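Local coordinates for maltose/maltodextrin-binding protein (Thermus thermophilus, PDB 2GH9) that binds maltotriose, probably as the periplasmic solute-binding component of a sugar uptake system, at residues K2-G10 with K31-I42; A55-H64 with L266-S277. All coordinates share one frame; numbering follows the deposited sequence.

Interaction 1 (K2-G10 with K31-I42); sequences KITVWTHFG and KVEVVEVPFAEI. With GLC (alpha-D-glucopyranose), chain B; GLC (alpha-D-glucopyranose), chain C.
His8 and Phe39 meet through different first torsions. The imidazole of His8 sits between its own backbone N and carbonyl carbon (chi1 53°), while the phenyl of Phe39 swings anti to its N (chi1 170°). The edge of Phe39 then points at the face of His8 in a T-shaped pair, with Phe39 CD1 over the ring centre and the planes at 82°. Phe9 CD1 lies over the opposite face, toward its rim, and Ile42 CD1 lies at the imidazole edge, 3.8 Å from His8 CD2. Clamped this way, His8 ND1 lies 2.8 Å from O2 of the chain B glucose, a hydrogen bond in which either atom could donate. One face of Phe39 lies under O4 of the same sugar. Both residues lie just beyond the C-terminal ends of the parallel strands 3-7 and 32-36, which helix 11-26 joins into a beta-alpha-beta unit of the periplasmic binding protein fold. Six backbone hydrogen bonds pair the strands, from Ile3 N to Lys31 O (2.9 Å) up to Val37 N to Thr7 O (3.0 Å). Val37 CG2 makes a CH-pi contact over the five-membered ring of Trp6, and Val35 CB sits at that indole's edge, 3.8 Å from CD1 of Trp6.

Interaction 2 (A55-H64 with L266-S277); sequences AADLVVTVPH and LGVQGVVVNAYS
Thr61 and Gln269 make a short side-chain hydrogen bond: the Thr61 hydroxyl gives its proton to Gln269 OE1 at 2.6 Å. Gln269 is bent at chi2 (-84°), which brings its amide back across Thr61. Its NE2 bonds Glu113 OE2, and the side chain also reaches a bound glucose. Further along, the Ser277 hydroxyl donates to Asp57 OD1 (2.6 Å) on the anti side of the carboxylate. Asn274 works with both ends. Its ND2 donates to Ala56 O (3.0 Å), and its OD1 takes Tyr276 N in an Asx turn. His64 ND1 accepts Val268 N (2.9 Å) in the imidazole plane, while NE2 of the same ring bonds Met335 O.

The two strands run antiparallel. Val59 and Val272 form one hydrogen-bonded pair, Val62 and Gly270 the other. Between them the register slips by one residue, a beta bulge, and a cis peptide precedes Thr61.

Apolar contacts come from the valines and Leu58. Val272 CG1 meets Val62 CG2 at 3.7 Å, and Val272 CG2 lies 3.8 Å from Val59 CB. Val271 CG1 touches both Leu58 CD1 and Val60 CG2.

The contact is buried. An accepting ND1 and an NE2 facing a carbonyl are consistent with a neutral His64 protonated on NE2. The Thr61 bond probably helps fix the amide of Gln269 in the sugar pocket.

From the N terminus, strand 3-7 leads through helix 11-26 to strand 32-36, and interaction 1 closes this short loop. The chain continues through helix 39-49 into strand 58-63, where interaction 2 opens. It closes only about 200 residues later, at strand 265-273. The two loops are therefore in series, neither nested nor crossing. They meet in one sheet, because strand 58-63 lies between strands 3-7 and 265-273. Thr7 OG1 to Val60 O and Thr4 N to Asp57 OD2 are probable hydrogen bonds across that join. Together the contacts tie the first beta-alpha-beta unit to a distant returning strand, and both contribute residues to the sugar pocket.

Interaction 1 (K2-G10 with K31-I42)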
loop_
_atom_site.group_PDB
_atom_site.type_symbol
_atom_site.label_atom_id
_atom_site.label_comp_id
_atom_site.label_asym_id
_atom_site.label_seq_id
_atom_site.Cartn_x
_atom_site.Cartn_y
_atom_site.Cartn_z
ATOM N N LYS A 2 23.183 -16.073 13.132
ATOM C CA LYS A 2 22.335 -14.855 13.220
ATOM C C LYS A 2 21.853 -14.418 11.838
ATOM O O LYS A 2 22.659 -14.220 10.928
ATOM C CB LYS A 2 23.097 -13.696 13.875
ATOM C CG LYS A 2 22.286 -12.371 13.958
ATOM C CD LYS A 2 23.078 -11.227 14.615
ATOM C CE LYS A 2 22.564 -10.852 16.016
ATOM N NZ LYS A 2 23.241 -9.604 16.538
ATOM N N ILE A 3 20.547 -14.252 11.683
ATOM C CA ILE A 3 20.017 -13.641 10.458
ATOM C C ILE A 3 19.455 -12.263 10.775
ATOM O O ILE A 3 19.067 -12.010 11.905
ATOM C CB ILE A 3 18.945 -14.503 9.779
ATOM C CG1 ILE A 3 17.855 -14.917 10.779
ATOM C CG2 ILE A 3 19.601 -15.721 9.104
ATOM C CD1 ILE A 3 16.620 -15.412 10.134
ATOM N N THR A 4 19.427 -11.378 9.776
ATOM C CA THR A 4 18.884 -10.035 9.963
ATOM C C THR A 4 17.659 -9.820 9.081
ATOM O O THR A 4 17.577 -10.330 7.958
ATOM C CB THR A 4 19.936 -8.939 9.733
ATOM O OG1 THR A 4 20.286 -8.885 8.350
ATOM C CG2 THR A 4 21.201 -9.222 10.571
ATOM N N VAL A 5 16.696 -9.091 9.646
ATOM C CA VAL A 5 15.433 -8.748 8.990
ATOM C C VAL A 5 15.338 -7.234 8.899
ATOM O O VAL A 5 15.430 -6.568 9.903
ATOM C CB VAL A 5 14.216 -9.258 9.799
ATOM C CG1 VAL A 5 12.865 -8.916 9.097
ATOM C CG2 VAL A 5 14.335 -10.738 10.024
ATOM N N TRP A 6 15.179 -6.709 7.686
ATOM C CA TRP A 6 14.764 -5.313 7.504
ATOM C C TRP A 6 13.255 -5.226 7.507
ATOM O O TRP A 6 12.593 -6.031 6.835
ATOM C CB TRP A 6 15.296 -4.760 6.191
ATOM C CG TRP A 6 16.740 -4.438 6.234
ATOM C CD1 TRP A 6 17.552 -4.428 7.332
ATOM C CD2 TRP A 6 17.547 -4.044 5.128
ATOM N NE1 TRP A 6 18.826 -4.086 6.971
ATOM C CE2 TRP A 6 18.850 -3.826 5.624
ATOM C CE3 TRP A 6 17.302 -3.875 3.756
ATOM C CZ2 TRP A 6 19.906 -3.429 4.801
ATOM C CZ3 TRP A 6 18.347 -3.483 2.942
ATOM C CH2 TRP A 6 19.642 -3.263 3.469
ATOM N N THR A 7 12.714 -4.271 8.266
ATOM C CA THR A 7 11.261 -4.047 8.290
ATOM C C THR A 7 10.891 -2.565 8.343
ATOM O O THR A 7 11.604 -1.768 8.942
ATOM C CB THR A 7 10.600 -4.766 9.508
ATOM O OG1 THR A 7 9.186 -4.680 9.396
ATOM C CG2 THR A 7 11.051 -4.162 10.828
ATOM N N HIS A 8 9.755 -2.230 7.740
ATOM C CA HIS A 8 9.164 -0.882 7.811
ATOM C C HIS A 8 8.031 -0.809 8.835
ATOM O O HIS A 8 7.334 0.216 8.965
ATOM C CB HIS A 8 8.659 -0.409 6.444
ATOM C CG HIS A 8 7.726 -1.361 5.749
ATOM N ND1 HIS A 8 6.354 -1.299 5.885
ATOM C CD2 HIS A 8 7.967 -2.348 4.848
ATOM C CE1 HIS A 8 5.795 -2.233 5.135
ATOM N NE2 HIS A 8 6.750 -2.866 4.474
ATOM N N PHE A 9 7.854 -1.895 9.579
ATOM C CA PHE A 9 6.810 -1.959 10.566
ATOM C C PHE A 9 7.159 -1.089 11.782
ATOM O O PHE A 9 8.331 -0.931 12.155
ATOM C CB PHE A 9 6.587 -3.403 11.055
ATOM C CG PHE A 9 6.118 -4.364 10.002
ATOM C CD1 PHE A 9 5.681 -3.937 8.753
ATOM C CD2 PHE A 9 6.108 -5.722 10.274
ATOM C CE1 PHE A 9 5.258 -4.834 7.809
ATOM C CE2 PHE A 9 5.684 -6.626 9.338
ATOM C CZ PHE A 9 5.241 -6.184 8.106
ATOM N N GLY A 10 6.119 -0.542 12.396
ATOM C CA GLY A 10 6.229 0.100 13.695
ATOM C C GLY A 10 5.093 -0.349 14.564
ATOM O O GLY A 10 4.264 -1.166 14.146
ATOM N N LYS A 31 19.722 -16.638 16.213
ATOM C CA LYS A 31 19.406 -15.262 16.601
ATOM C C LYS A 31 18.836 -14.490 15.407
ATOM O O LYS A 31 19.358 -14.578 14.297
ATOM C CB LYS A 31 20.656 -14.557 17.164
ATOM C CG LYS A 31 20.936 -14.927 18.645
ATOM C CD LYS A 31 22.333 -14.503 19.145
ATOM C CE LYS A 31 22.385 -13.040 19.628
ATOM N NZ LYS A 31 23.784 -12.629 20.026
ATOM N N VAL A 32 17.744 -13.762 15.637
ATOM C CA VAL A 32 17.140 -12.915 14.603
ATOM C C VAL A 32 17.208 -11.450 15.032
ATOM O O VAL A 32 16.654 -11.081 16.086
ATOM C CB VAL A 32 15.679 -13.290 14.335
ATOM C CG1 VAL A 32 15.086 -12.387 13.221
ATOM C CG2 VAL A 32 15.566 -14.754 13.951
ATOM N N GLU A 33 17.896 -10.629 14.239
ATOM C CA GLU A 33 17.952 -9.194 14.498
ATOM C C GLU A 33 16.933 -8.447 13.607
ATOM O O GLU A 33 17.007 -8.490 12.391
ATOM C CB GLU A 33 19.374 -8.614 14.328
ATOM C CG GLU A 33 19.565 -7.281 15.140
ATOM C CD GLU A 33 20.757 -6.428 14.715
ATOM O OE1 GLU A 33 21.836 -6.992 14.387
ATOM O OE2 GLU A 33 20.629 -5.177 14.711
ATOM N N VAL A 34 15.970 -7.791 14.249
ATOM C CA VAL A 34 14.979 -6.984 13.539
ATOM C C VAL A 34 15.526 -5.549 13.416
ATOM O O VAL A 34 15.816 -4.898 14.412
ATOM C CB VAL A 34 13.620 -7.067 14.252
ATOM C CG1 VAL A 34 12.549 -6.206 13.528
ATOM C CG2 VAL A 34 13.178 -8.542 14.349
ATOM N N VAL A 35 15.709 -5.090 12.185
ATOM C CA VAL A 35 16.269 -3.773 11.897
ATOM C C VAL A 35 15.182 -2.942 11.208
ATOM O O VAL A 35 14.642 -3.339 10.168
ATOM C CB VAL A 35 17.579 -3.883 11.052
ATOM C CG1 VAL A 35 18.113 -2.520 10.629
ATOM C CG2 VAL A 35 18.673 -4.637 11.836
ATOM N N GLU A 36 14.843 -1.814 11.827
ATOM C CA GLU A 36 13.907 -0.849 11.255
ATOM C C GLU A 36 14.570 -0.013 10.164
ATOM O O GLU A 36 15.738 0.384 10.275
ATOM C CB GLU A 36 13.328 0.057 12.334
ATOM C CG GLU A 36 12.422 -0.674 13.306
ATOM C CD GLU A 36 12.307 0.043 14.651
ATOM O OE1 GLU A 36 11.418 0.912 14.801
ATOM O OE2 GLU A 36 13.097 -0.288 15.564
ATOM N N VAL A 37 13.808 0.204 9.099
ATOM C CA VAL A 37 14.230 0.939 7.906
ATOM C C VAL A 37 12.974 1.660 7.438
ATOM O O VAL A 37 11.905 1.027 7.362
ATOM C CB VAL A 37 14.666 0.036 6.745
ATOM C CG1 VAL A 37 15.296 0.900 5.592
ATOM C CG2 VAL A 37 15.578 -1.133 7.202
ATOM N N PRO A 38 13.075 2.976 7.147
ATOM C CA PRO A 38 11.887 3.635 6.578
ATOM C C PRO A 38 11.492 2.994 5.237
ATOM O O PRO A 38 12.364 2.658 4.398
ATOM C CB PRO A 38 12.335 5.078 6.385
ATOM C CG PRO A 38 13.611 5.227 7.150
ATOM C CD PRO A 38 14.228 3.899 7.249
ATOM N N PHE A 39 10.186 2.830 5.052
ATOM C CA PHE A 39 9.615 2.161 3.884
ATOM C C PHE A 39 10.203 2.674 2.578
ATOM O O PHE A 39 10.581 1.882 1.706
ATOM C CB PHE A 39 8.086 2.330 3.891
ATOM C CG PHE A 39 7.413 1.891 2.620
ATOM C CD1 PHE A 39 7.073 0.558 2.434
ATOM C CD2 PHE A 39 7.132 2.796 1.614
ATOM C CE1 PHE A 39 6.452 0.154 1.270
ATOM C CE2 PHE A 39 6.519 2.394 0.425
ATOM C CZ PHE A 39 6.180 1.083 0.257
ATOM N N ALA A 40 10.316 3.998 2.463
ATOM C CA ALA A 40 10.724 4.662 1.199
ATOM C C ALA A 40 12.221 4.535 0.879
ATOM O O ALA A 40 12.676 4.962 -0.193
ATOM C CB ALA A 40 10.296 6.144 1.227
ATOM N N GLU A 41 12.984 3.970 1.820
ATOM C CA GLU A 41 14.413 3.723 1.669
ATOM C C GLU A 41 14.795 2.244 1.433
ATOM O O GLU A 41 15.914 1.944 0.966
ATOM C CB GLU A 41 15.121 4.252 2.923
ATOM C CG GLU A 41 15.062 5.757 3.023
ATOM C CD GLU A 41 15.929 6.320 4.109
ATOM O OE1 GLU A 41 16.818 5.627 4.633
ATOM O OE2 GLU A 41 15.712 7.482 4.469
ATOM N N ILE A 42 13.881 1.317 1.718
ATOM C CA ILE A 42 14.221 -0.116 1.703
ATOM C C ILE A 42 14.608 -0.658 0.338
ATOM O O ILE A 42 15.626 -1.357 0.231
ATOM C CB ILE A 42 13.083 -1.022 2.261
ATOM C CG1 ILE A 42 12.853 -0.779 3.738
ATOM C CG2 ILE A 42 13.418 -2.506 2.071
ATOM C CD1 ILE A 42 11.605 -1.531 4.296
HETATM C C1 GLC B . 4.650 2.435 6.740
HETATM C C2 GLC B . 3.743 1.234 6.478
HETATM C C3 GLC B . 3.604 1.017 4.984
HETATM C C4 GLC B . 3.058 2.296 4.330
HETATM C C5 GLC B . 3.974 3.498 4.613
HETATM C C6 GLC B . 3.345 4.814 4.115
HETATM O O1 GLC B . 5.978 2.086 6.355
HETATM O O2 GLC B . 4.249 0.055 7.142
HETATM O O3 GLC B . 2.759 -0.107 4.685
HETATM O O4 GLC B . 3.087 2.135 2.923
HETATM O O5 GLC B . 4.208 3.591 6.016
HETATM O O6 GLC B . 4.170 5.952 4.429
HETATM C C1 GLC C . 1.813 2.226 2.265
HETATM C C2 GLC C . 1.646 1.009 1.374
HETATM C C3 GLC C . 2.675 1.072 0.224
HETATM C C4 GLC C . 2.648 2.394 -0.527
HETATM C C5 GLC C . 2.729 3.559 0.456
HETATM C C6 GLC C . 2.539 4.899 -0.266
HETATM O O2 GLC C . 1.873 -0.181 2.135
HETATM O O3 GLC C . 2.469 -0.001 -0.670
HETATM O O4 GLC C . 3.747 2.451 -1.458
HETATM O O5 GLC C . 1.723 3.426 1.487
HETATM O O6 GLC C . 3.188 5.975 0.415
HETATM O O HOH W 1 24.960 -8.494 14.596
HETATM O O HOH W 2 8.141 3.112 7.681
#

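Interaction 2 (A55-H64 with L266-S277)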
loop_
_atom_site.group_PDB
_atom_site.type_symbol
_atom_site.label_atom_id
_atom_site.label_comp_id
_atom_site.label_asym_id
_atom_site.label_seq_id
_atom_site.Cartn_x
_atom_site.Cartn_y
_atom_site.Cartn_z
ATOM N N ALA A 55 23.084 -6.206 2.436
ATOM C CA ALA A 55 21.643 -6.198 2.782
ATOM C C ALA A 55 21.255 -7.320 3.765
ATOM O O ALA A 55 21.991 -8.302 3.942
ATOM C CB ALA A 55 20.777 -6.265 1.525
ATOM N N ALA A 56 20.092 -7.155 4.398
ATOM C CA ALA A 56 19.545 -8.147 5.323
ATOM C C ALA A 56 19.217 -9.469 4.648
ATOM O O ALA A 56 19.054 -9.542 3.427
ATOM C CB ALA A 56 18.268 -7.605 6.007
ATOM N N ASP A 57 19.092 -10.510 5.469
ATOM C CA ASP A 57 18.788 -11.853 4.992
ATOM C C ASP A 57 17.361 -11.966 4.495
ATOM O O ASP A 57 17.077 -12.799 3.653
ATOM C CB ASP A 57 19.045 -12.871 6.113
ATOM C CG ASP A 57 20.517 -12.958 6.468
ATOM O OD1 ASP A 57 21.277 -13.454 5.624
ATOM O OD2 ASP A 57 20.924 -12.489 7.542
ATOM N N LEU A 58 16.462 -11.150 5.040
ATOM C CA LEU A 58 15.094 -11.088 4.547
ATOM C C LEU A 58 14.463 -9.712 4.770
ATOM O O LEU A 58 14.977 -8.884 5.528
ATOM C CB LEU A 58 14.208 -12.220 5.123
ATOM C CG LEU A 58 14.024 -12.543 6.603
ATOM C CD1 LEU A 58 12.855 -13.505 6.801
ATOM C CD2 LEU A 58 15.291 -13.133 7.175
ATOM N N VAL A 59 13.386 -9.448 4.030
ATOM C CA VAL A 59 12.608 -8.217 4.224
ATOM C C VAL A 59 11.212 -8.669 4.560
ATOM O O VAL A 59 10.612 -9.433 3.802
ATOM C CB VAL A 59 12.564 -7.292 2.990
ATOM C CG1 VAL A 59 11.897 -5.937 3.361
ATOM C CG2 VAL A 59 13.948 -7.034 2.442
ATOM N N VAL A 60 10.749 -8.260 5.737
ATOM C CA VAL A 60 9.385 -8.475 6.213
ATOM C C VAL A 60 8.737 -7.094 6.418
ATOM O O VAL A 60 8.976 -6.451 7.450
ATOM C CB VAL A 60 9.401 -9.219 7.540
ATOM C CG1 VAL A 60 7.980 -9.446 8.038
ATOM C CG2 VAL A 60 10.161 -10.563 7.409
ATOM N N THR A 61 7.926 -6.586 5.490
ATOM C CA THR A 61 7.575 -7.154 4.196
ATOM C C THR A 61 7.851 -6.112 3.105
ATOM O O THR A 61 8.089 -4.929 3.395
ATOM C CB THR A 61 6.071 -7.494 4.145
ATOM O OG1 THR A 61 5.311 -6.410 4.724
ATOM C CG2 THR A 61 5.789 -8.825 4.909
ATOM N N VAL A 62 7.804 -6.545 1.853
ATOM C CA VAL A 62 7.830 -5.627 0.723
ATOM C C VAL A 62 6.482 -5.626 0.014
ATOM O O VAL A 62 5.809 -6.651 -0.032
ATOM C CB VAL A 62 8.935 -6.007 -0.333
ATOM C CG1 VAL A 62 10.346 -5.973 0.298
ATOM C CG2 VAL A 62 8.616 -7.393 -1.040
ATOM N N PRO A 63 6.100 -4.479 -0.585
ATOM C CA PRO A 63 4.908 -4.438 -1.423
ATOM C C PRO A 63 5.232 -5.078 -2.759
ATOM O O PRO A 63 6.367 -5.000 -3.234
ATOM C CB PRO A 63 4.641 -2.932 -1.594
ATOM C CG PRO A 63 6.000 -2.337 -1.527
ATOM C CD PRO A 63 6.782 -3.179 -0.546
ATOM N N HIS A 64 4.247 -5.719 -3.351
ATOM C CA HIS A 64 4.461 -6.466 -4.587
ATOM C C HIS A 64 4.856 -5.663 -5.815
ATOM O O HIS A 64 5.386 -6.233 -6.766
ATOM C CB HIS A 64 3.251 -7.320 -4.897
ATOM C CG HIS A 64 2.103 -6.582 -5.521
ATOM N ND1 HIS A 64 1.039 -6.104 -4.788
ATOM C CD2 HIS A 64 1.824 -6.304 -6.822
ATOM C CE1 HIS A 64 0.155 -5.560 -5.612
ATOM N NE2 HIS A 64 0.612 -5.657 -6.851
ATOM N N LEU A 266 -4.810 -2.297 -4.903
ATOM C CA LEU A 266 -4.633 -3.408 -3.988
ATOM C C LEU A 266 -3.142 -3.663 -3.948
ATOM O O LEU A 266 -2.457 -3.645 -4.983
ATOM C CB LEU A 266 -5.425 -4.646 -4.439
ATOM C CG LEU A 266 -6.919 -4.370 -4.681
ATOM C CD1 LEU A 266 -7.634 -5.545 -5.342
ATOM C CD2 LEU A 266 -7.639 -3.981 -3.388
ATOM N N GLY A 267 -2.627 -3.794 -2.743
ATOM C CA GLY A 267 -1.226 -4.052 -2.532
ATOM C C GLY A 267 -1.131 -5.361 -1.801
ATOM O O GLY A 267 -1.941 -5.635 -0.933
ATOM N N VAL A 268 -0.137 -6.161 -2.158
ATOM C CA VAL A 268 0.171 -7.370 -1.423
ATOM C C VAL A 268 1.542 -7.208 -0.804
ATOM O O VAL A 268 2.522 -6.905 -1.504
ATOM C CB VAL A 268 0.117 -8.627 -2.317
ATOM C CG1 VAL A 268 0.389 -9.849 -1.491
ATOM C CG2 VAL A 268 -1.225 -8.726 -3.013
ATOM N N GLN A 269 1.597 -7.384 0.515
ATOM C CA GLN A 269 2.852 -7.406 1.234
ATOM C C GLN A 269 3.323 -8.856 1.364
ATOM O O GLN A 269 2.550 -9.725 1.740
ATOM C CB GLN A 269 2.689 -6.786 2.614
ATOM C CG GLN A 269 2.320 -5.304 2.609
ATOM C CD GLN A 269 3.508 -4.367 2.468
ATOM O OE1 GLN A 269 4.631 -4.693 2.843
ATOM N NE2 GLN A 269 3.253 -3.182 1.928
ATOM N N GLY A 270 4.599 -9.092 1.077
ATOM C CA GLY A 270 5.166 -10.435 1.185
ATOM C C GLY A 270 6.570 -10.448 1.722
ATOM O O GLY A 270 7.300 -9.422 1.691
ATOM N N VAL A 271 6.958 -11.612 2.238
ATOM C CA VAL A 271 8.302 -11.799 2.731
ATOM C C VAL A 271 9.200 -12.225 1.564
ATOM O O VAL A 271 8.842 -13.131 0.782
ATOM C CB VAL A 271 8.378 -12.862 3.861
ATOM C CG1 VAL A 271 9.812 -12.992 4.347
ATOM C CG2 VAL A 271 7.398 -12.518 5.051
ATOM N N VAL A 272 10.356 -11.580 1.445
ATOM C CA VAL A 272 11.345 -11.948 0.427
ATOM C C VAL A 272 12.658 -12.306 1.094
ATOM O O VAL A 272 13.035 -11.750 2.132
ATOM C CB VAL A 272 11.568 -10.846 -0.653
ATOM C CG1 VAL A 272 10.277 -10.637 -1.484
ATOM C CG2 VAL A 272 12.051 -9.543 0.001
ATOM N N VAL A 273 13.344 -13.272 0.502
ATOM C CA VAL A 273 14.626 -13.699 1.001
ATOM C C VAL A 273 15.700 -13.163 0.055
ATOM O O VAL A 273 15.510 -13.144 -1.149
ATOM C CB VAL A 273 14.649 -15.254 1.183
ATOM C CG1 VAL A 273 16.074 -15.757 1.492
ATOM C CG2 VAL A 273 13.708 -15.648 2.306
ATOM N N ASN A 274 16.793 -12.682 0.631
ATOM C CA ASN A 274 17.947 -12.186 -0.104
ATOM C C ASN A 274 18.662 -13.336 -0.822
ATOM O O ASN A 274 19.140 -14.281 -0.171
ATOM C CB ASN A 274 18.898 -11.511 0.884
ATOM C CG ASN A 274 20.042 -10.777 0.222
ATOM O OD1 ASN A 274 20.287 -10.927 -0.966
ATOM N ND2 ASN A 274 20.733 -9.945 0.995
ATOM N N ALA A 275 18.747 -13.250 -2.152
ATOM C CA ALA A 275 19.436 -14.265 -2.958
ATOM C C ALA A 275 20.920 -14.409 -2.574
ATOM O O ALA A 275 21.543 -15.436 -2.848
ATOM C CB ALA A 275 19.301 -13.936 -4.441
ATOM N N TYR A 276 21.467 -13.388 -1.919
ATOM C CA TYR A 276 22.856 -13.379 -1.461
ATOM C C TYR A 276 23.003 -13.664 0.028
ATOM O O TYR A 276 24.079 -13.443 0.610
ATOM C CB TYR A 276 23.475 -12.023 -1.775
ATOM C CG TYR A 276 23.597 -11.778 -3.242
ATOM C CD1 TYR A 276 24.720 -12.191 -3.937
ATOM C CD2 TYR A 276 22.581 -11.155 -3.946
ATOM C CE1 TYR A 276 24.834 -11.981 -5.302
ATOM C CE2 TYR A 276 22.679 -10.931 -5.293
ATOM C CZ TYR A 276 23.818 -11.347 -5.979
ATOM O OH TYR A 276 23.915 -11.122 -7.340
ATOM N N SER A 277 21.943 -14.154 0.659
ATOM C CA SER A 277 22.038 -14.524 2.062
ATOM C C SER A 277 23.092 -15.608 2.261
ATOM O O SER A 277 23.037 -16.638 1.618
ATOM C CB SER A 277 20.705 -15.038 2.587
ATOM O OG SER A 277 20.813 -15.345 3.962
HETATM O O HOH W 3 23.754 -9.024 0.819
#